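Local coordinates for insecticidal crystal protein Cry7Cal (PDB 5ZI1) that acts as an insecticidal delta-endotoxin active against the locust Locusta migratoria manilensis, probably by way of receptor binding, at residues E265-D270 with N364-W369; D310-W315 with N396-S401. One frame throughout, in Å; residues are numbered along the deposited sequence.

Contact 1. Residues E265-D270 with N364-W369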
loop_
_atom_site.group_PDB
_atom_site.type_symbol
_atom_site.label_atom_id
_atom_site.label_comp_id
_atom_site.label_asym_id
_atom_site.label_seq_id
_atom_site.Cartn_x
_atom_site.Cartn_y
_atom_site.Cartn_z
ATOM N N GLU A 265 14.975 -28.527 17.363
ATOM C CA GLU A 265 15.442 -29.875 17.639
ATOM C C GLU A 265 15.813 -30.494 16.302
ATOM O O GLU A 265 15.252 -30.131 15.266
ATOM C CB GLU A 265 14.366 -30.720 18.366
ATOM C CG GLU A 265 14.077 -30.211 19.768
ATOM C CD GLU A 265 12.853 -30.830 20.394
ATOM O OE1 GLU A 265 12.319 -31.812 19.833
ATOM O OE2 GLU A 265 12.416 -30.326 21.454
ATOM N N THR A 266 16.777 -31.417 16.318
ATOM C CA THR A 266 17.300 -31.922 15.052
ATOM C C THR A 266 16.201 -32.516 14.182
ATOM O O THR A 266 16.312 -32.498 12.951
ATOM C CB THR A 266 18.398 -32.959 15.289
ATOM O OG1 THR A 266 17.802 -34.236 15.529
ATOM C CG2 THR A 266 19.253 -32.573 16.476
ATOM N N LYS A 267 15.125 -33.024 14.791
ATOM C CA LYS A 267 14.048 -33.614 14.005
ATOM C C LYS A 267 13.048 -32.562 13.529
ATOM O O LYS A 267 12.435 -32.717 12.466
ATOM C CB LYS A 267 13.336 -34.682 14.829
ATOM C CG LYS A 267 12.348 -35.500 14.060
ATOM C CD LYS A 267 12.225 -36.894 14.667
ATOM C CE LYS A 267 10.790 -37.374 14.600
ATOM N NZ LYS A 267 10.552 -38.655 15.366
ATOM N N TYR A 268 12.865 -31.498 14.298
ATOM C CA TYR A 268 11.929 -30.432 13.962
ATOM C C TYR A 268 12.683 -29.117 13.739
ATOM O O TYR A 268 12.517 -28.159 14.497
ATOM C CB TYR A 268 10.893 -30.308 15.073
ATOM C CG TYR A 268 10.180 -31.613 15.364
ATOM C CD1 TYR A 268 9.282 -32.145 14.450
ATOM C CD2 TYR A 268 10.408 -32.319 16.546
ATOM C CE1 TYR A 268 8.634 -33.332 14.690
ATOM C CE2 TYR A 268 9.757 -33.510 16.803
ATOM C CZ TYR A 268 8.871 -34.012 15.872
ATOM O OH TYR A 268 8.212 -35.200 16.099
ATOM N N PRO A 269 13.535 -29.041 12.725
ATOM C CA PRO A 269 14.316 -27.810 12.530
ATOM C C PRO A 269 13.454 -26.684 11.974
ATOM O O PRO A 269 12.331 -26.892 11.500
ATOM C CB PRO A 269 15.408 -28.223 11.531
ATOM C CG PRO A 269 14.758 -29.311 10.722
ATOM C CD PRO A 269 13.755 -30.010 11.637
ATOM N N ASP A 270 13.985 -25.465 12.087
ATOM C CA ASP A 270 13.435 -24.338 11.339
ATOM C C ASP A 270 13.476 -24.623 9.842
ATOM O O ASP A 270 14.409 -25.243 9.326
ATOM C CB ASP A 270 14.213 -23.060 11.631
ATOM C CG ASP A 270 14.005 -22.552 13.044
ATOM O OD1 ASP A 270 13.135 -23.088 13.751
ATOM O OD2 ASP A 270 14.712 -21.598 13.443
ATOM N N ASN A 364 9.367 -32.477 9.526
ATOM C CA ASN A 364 10.056 -33.655 10.026
ATOM C C ASN A 364 11.304 -33.873 9.192
ATOM O O ASN A 364 11.211 -33.968 7.964
ATOM C CB ASN A 364 9.167 -34.888 9.955
ATOM C CG ASN A 364 9.855 -36.099 10.515
ATOM O OD1 ASN A 364 10.554 -36.826 9.805
ATOM N ND2 ASN A 364 9.685 -36.312 11.806
ATOM N N LYS A 365 12.460 -33.959 9.850
ATOM C CA LYS A 365 13.725 -34.227 9.172
ATOM C C LYS A 365 14.292 -35.538 9.704
ATOM O O LYS A 365 14.723 -35.610 10.856
ATOM C CB LYS A 365 14.715 -33.082 9.358
ATOM C CG LYS A 365 15.950 -33.219 8.490
ATOM C CD LYS A 365 16.866 -32.013 8.664
ATOM C CE LYS A 365 17.964 -31.972 7.613
ATOM N NZ LYS A 365 19.014 -32.999 7.842
ATOM N N SER A 366 14.305 -36.558 8.850
ATOM C CA SER A 366 14.811 -37.880 9.199
ATOM C C SER A 366 15.653 -38.430 8.054
ATOM O O SER A 366 16.808 -38.031 7.877
ATOM C CB SER A 366 13.649 -38.822 9.524
ATOM O OG SER A 366 12.830 -38.272 10.548
ATOM N N ALA A 367 15.097 -39.361 7.280
ATOM C CA ALA A 367 15.783 -39.767 6.064
ATOM C C ALA A 367 15.624 -38.711 4.985
ATOM O O ALA A 367 16.493 -38.581 4.118
ATOM C CB ALA A 367 15.261 -41.112 5.567
ATOM N N THR A 368 14.515 -37.968 5.018
ATOM C CA THR A 368 14.278 -36.823 4.156
ATOM C C THR A 368 13.659 -35.723 5.005
ATOM O O THR A 368 13.409 -35.904 6.199
ATOM C CB THR A 368 13.386 -37.179 2.963
ATOM O OG1 THR A 368 13.343 -36.065 2.065
ATOM C CG2 THR A 368 11.974 -37.517 3.420
ATOM N N TRP A 369 13.418 -34.566 4.388
ATOM C CA TRP A 369 13.049 -33.353 5.112
ATOM C C TRP A 369 11.687 -32.888 4.604
ATOM O O TRP A 369 11.575 -32.386 3.481
ATOM C CB TRP A 369 14.137 -32.296 4.930
ATOM C CG TRP A 369 14.061 -31.136 5.864
ATOM C CD1 TRP A 369 13.051 -30.847 6.730
ATOM C CD2 TRP A 369 15.042 -30.097 6.022
ATOM N NE1 TRP A 369 13.341 -29.691 7.422
ATOM C CE2 TRP A 369 14.556 -29.210 7.000
ATOM C CE3 TRP A 369 16.282 -29.831 5.430
ATOM C CZ2 TRP A 369 15.265 -28.072 7.398
ATOM C CZ3 TRP A 369 16.990 -28.703 5.836
ATOM C CH2 TRP A 369 16.482 -27.843 6.811
HETATM O O HOH W 1 11.773 -27.505 8.863
#

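Contact 2. Residues D310-W315 with N396-S401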
loop_
_atom_site.group_PDB
_atom_site.type_symbol
_atom_site.label_atom_id
_atom_site.label_comp_id
_atom_site.label_asym_id
_atom_site.label_seq_id
_atom_site.Cartn_x
_atom_site.Cartn_y
_atom_site.Cartn_z
ATOM N N ASP A 310 6.585 -40.073 12.865
ATOM C CA ASP A 310 5.296 -39.401 12.896
ATOM C C ASP A 310 4.583 -39.649 11.574
ATOM O O ASP A 310 5.196 -40.047 10.574
ATOM C CB ASP A 310 5.454 -37.897 13.065
ATOM C CG ASP A 310 6.442 -37.524 14.151
ATOM O OD1 ASP A 310 6.328 -38.016 15.293
ATOM O OD2 ASP A 310 7.324 -36.686 13.847
ATOM N N ARG A 311 3.282 -39.375 11.558
ATOM C CA ARG A 311 2.501 -39.450 10.328
ATOM C C ARG A 311 1.710 -38.155 10.190
ATOM O O ARG A 311 1.190 -37.639 11.181
ATOM C CB ARG A 311 1.592 -40.714 10.313
ATOM C CG ARG A 311 0.241 -40.580 9.587
ATOM C CD ARG A 311 -0.472 -41.967 9.452
ATOM N NE ARG A 311 0.171 -42.788 8.406
ATOM C CZ ARG A 311 -0.389 -43.118 7.242
ATOM N NH1 ARG A 311 -1.622 -42.703 6.971
ATOM N NH2 ARG A 311 0.277 -43.863 6.356
ATOM N N PHE A 312 1.665 -37.601 8.976
ATOM C CA PHE A 312 1.144 -36.251 8.766
ATOM C C PHE A 312 1.057 -35.963 7.280
ATOM O O PHE A 312 1.855 -36.474 6.490
ATOM C CB PHE A 312 2.028 -35.189 9.420
ATOM C CG PHE A 312 3.455 -35.285 9.008
ATOM C CD1 PHE A 312 3.909 -34.637 7.859
ATOM C CD2 PHE A 312 4.348 -36.051 9.756
ATOM C CE1 PHE A 312 5.225 -34.743 7.464
ATOM C CE2 PHE A 312 5.678 -36.148 9.374
ATOM C CZ PHE A 312 6.120 -35.495 8.216
ATOM N N ALA A 313 0.099 -35.117 6.916
ATOM C CA ALA A 313 -0.047 -34.714 5.530
ATOM C C ALA A 313 0.920 -33.578 5.206
ATOM O O ALA A 313 1.330 -32.818 6.088
ATOM C CB ALA A 313 -1.485 -34.294 5.249
ATOM N N ILE A 314 1.317 -33.515 3.928
ATOM C CA ILE A 314 2.108 -32.439 3.346
ATOM C C ILE A 314 1.468 -32.094 2.011
ATOM O O ILE A 314 0.928 -32.967 1.323
ATOM C CB ILE A 314 3.591 -32.823 3.121
ATOM C CG1 ILE A 314 3.686 -33.960 2.095
ATOM C CG2 ILE A 314 4.301 -33.188 4.431
ATOM C CD1 ILE A 314 5.103 -34.302 1.665
ATOM N N TRP A 315 1.544 -30.815 1.627
ATOM C CA TRP A 315 0.980 -30.430 0.337
ATOM C C TRP A 315 1.839 -30.998 -0.775
ATOM O O TRP A 315 3.064 -30.963 -0.701
ATOM C CB TRP A 315 0.904 -28.906 0.157
ATOM C CG TRP A 315 0.111 -28.150 1.163
ATOM C CD1 TRP A 315 -0.335 -28.602 2.364
ATOM C CD2 TRP A 315 -0.320 -26.792 1.058
ATOM N NE1 TRP A 315 -1.018 -27.610 3.019
ATOM C CE2 TRP A 315 -1.031 -26.490 2.233
ATOM C CE3 TRP A 315 -0.187 -25.809 0.078
ATOM C CZ2 TRP A 315 -1.594 -25.243 2.464
ATOM C CZ3 TRP A 315 -0.752 -24.570 0.306
ATOM C CH2 TRP A 315 -1.445 -24.297 1.487
ATOM N N ASN A 396 -2.257 -35.611 11.215
ATOM C CA ASN A 396 -1.077 -35.073 11.868
ATOM C C ASN A 396 -1.028 -35.591 13.301
ATOM O O ASN A 396 -1.869 -35.228 14.130
ATOM C CB ASN A 396 -1.096 -33.536 11.823
ATOM C CG ASN A 396 -0.002 -32.918 12.645
ATOM O OD1 ASN A 396 1.009 -33.561 12.949
ATOM N ND2 ASN A 396 -0.191 -31.658 13.021
ATOM N N ASN A 397 -0.066 -36.456 13.596
ATOM C CA ASN A 397 0.117 -36.948 14.952
ATOM C C ASN A 397 1.407 -36.432 15.569
ATOM O O ASN A 397 1.901 -37.020 16.543
ATOM C CB ASN A 397 0.065 -38.484 14.998
ATOM C CG ASN A 397 1.254 -39.153 14.306
ATOM O OD1 ASN A 397 2.263 -38.516 13.951
ATOM N ND2 ASN A 397 1.142 -40.459 14.126
ATOM N N ILE A 398 1.980 -35.368 15.000
ATOM C CA ILE A 398 3.129 -34.727 15.649
ATOM C C ILE A 398 2.646 -34.037 16.917
ATOM O O ILE A 398 1.601 -33.364 16.882
ATOM C CB ILE A 398 3.801 -33.728 14.704
ATOM C CG1 ILE A 398 4.187 -34.395 13.391
ATOM C CG2 ILE A 398 5.053 -33.162 15.334
ATOM C CD1 ILE A 398 4.362 -33.405 12.262
ATOM N N PRO A 399 3.330 -34.205 18.052
ATOM C CA PRO A 399 2.902 -33.521 19.278
ATOM C C PRO A 399 2.769 -32.023 19.047
ATOM O O PRO A 399 3.576 -31.409 18.340
ATOM C CB PRO A 399 4.021 -33.840 20.276
ATOM C CG PRO A 399 4.669 -35.067 19.762
ATOM C CD PRO A 399 4.527 -35.035 18.266
ATOM N N SER A 400 1.729 -31.445 19.656
ATOM C CA SER A 400 1.378 -30.052 19.409
ATOM C C SER A 400 2.521 -29.110 19.737
ATOM O O SER A 400 2.676 -28.076 19.074
ATOM C CB SER A 400 0.151 -29.684 20.227
ATOM O OG SER A 400 -0.943 -30.459 19.788
ATOM N N SER A 401 3.322 -29.443 20.751
ATOM C CA SER A 401 4.446 -28.603 21.135
ATOM C C SER A 401 5.585 -28.669 20.130
ATOM O O SER A 401 6.553 -27.916 20.267
ATOM C CB SER A 401 4.957 -28.996 22.520
ATOM O OG SER A 401 5.659 -30.226 22.472
HETATM O O HOH W 2 4.015 -38.795 17.079
#

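Contact 1. Residues E265-D270 with N364-W369
T266 and K365 meet at the margin of the contact, where the carbonyl oxygen of T266 lies near K365 CB. The main polar tie comes next. K365 N donates to K267 O at 2.9 Å, in the carbonyl plane, with an N-H...O angle of 152°. With CG anti to the backbone N (chi1 -171°), K267 brings CG to 3.6 Å from N364 ND2. The chain runs on past the amide of N364, and K267 CE approaches N364 ND2 to 3.2 Å. K267 NZ and N364 ND2 both make weak hydrogen bonds to N309 OD1. K267 CG also sits over the centre of the Y268 ring. CB of P269 is directed toward 364-369. P269 CG packs on W369 CZ2 at 3.6 Å, and P269 CD touches K365 CB at 3.9 Å. K365 CD lies over the centre of the indole, 3.7 Å above the plane, which gives W369 an aliphatic cover on that face. A water bridges P269 O and W369 NE1, accepting from the indole N-H at 3.1 Å. D270 O approaches the indole edge of W369 at CZ2 (3.5 Å). At the end of strand 352-365, S366 OG donates to N364 OD1. The contact docks a loop on the tight turn of a beta-hairpin, strands 352-365 and 369-382, in the middle domain of a three-domain Cry toxin.

Contact 2. Residues D310-W315 with N396-S401
R311 N donates to N397 OD1 at 2.7 Å, nearly straight at 171°, with the donor tilted 35° from the amide plane. N397 CG sits between the backbone N and the carbonyl carbon (chi1 68°), a crowded position that brings CG near R311 N, and chi2 then sets OD1. The return bond is N397 N to R311 O, 3.0 Å, nearly along the C=O axis. The same oxygen also receives a CA-H...O contact from N396. N397 thus binds both the N-H and the C=O of R311, one with its side chain and one with its backbone. N396 OD1 accepts from I398 N at 2.9 Å, from above its carbonyl plane, and closes an Asx turn. Beyond this turn I398 supplies the apolar part. Its CD1 packs obliquely on F312 CD2 at 3.6 Å, and its CG1 meets D310 CB at 3.7 Å. A water donates to both D310 OD1 and N397 O, while D310 OD2 is hydrogen-bonded to Y268 OH. R311 NE forms a salt bridge with E307. F312 and N396 make a single beta bridge. The chemistry implies a mixed hold: N397 joins loop to strand, N396 shapes the turn, and the backbone pairing of A313 with S395 carries on beside the F312-N396 bridge.

From the N terminus the chain first passes 265-270, in the loop before helix 279-286. It then runs through strand 294-306 to 310-315, where strand 312-324 begins. Contact 1 closes when strand 352-365 ends at 364-369, 94 residues on. Contact 2 closes later, when loop 396-401 returns to 310-315 across 81 residues. The two closures cross, since 310-315 lies inside the first and 396-401 outside it. Their centres are about 12 Å apart, and N364 CB packs on F312 CZ at 3.6 Å. Contact 1 ties the first loop to the hairpin of strands 352-365 and 369-382. Contact 2 ties the start of strand 312-324, in the other sheet, to the loop joining strands 387-393 and 404-407.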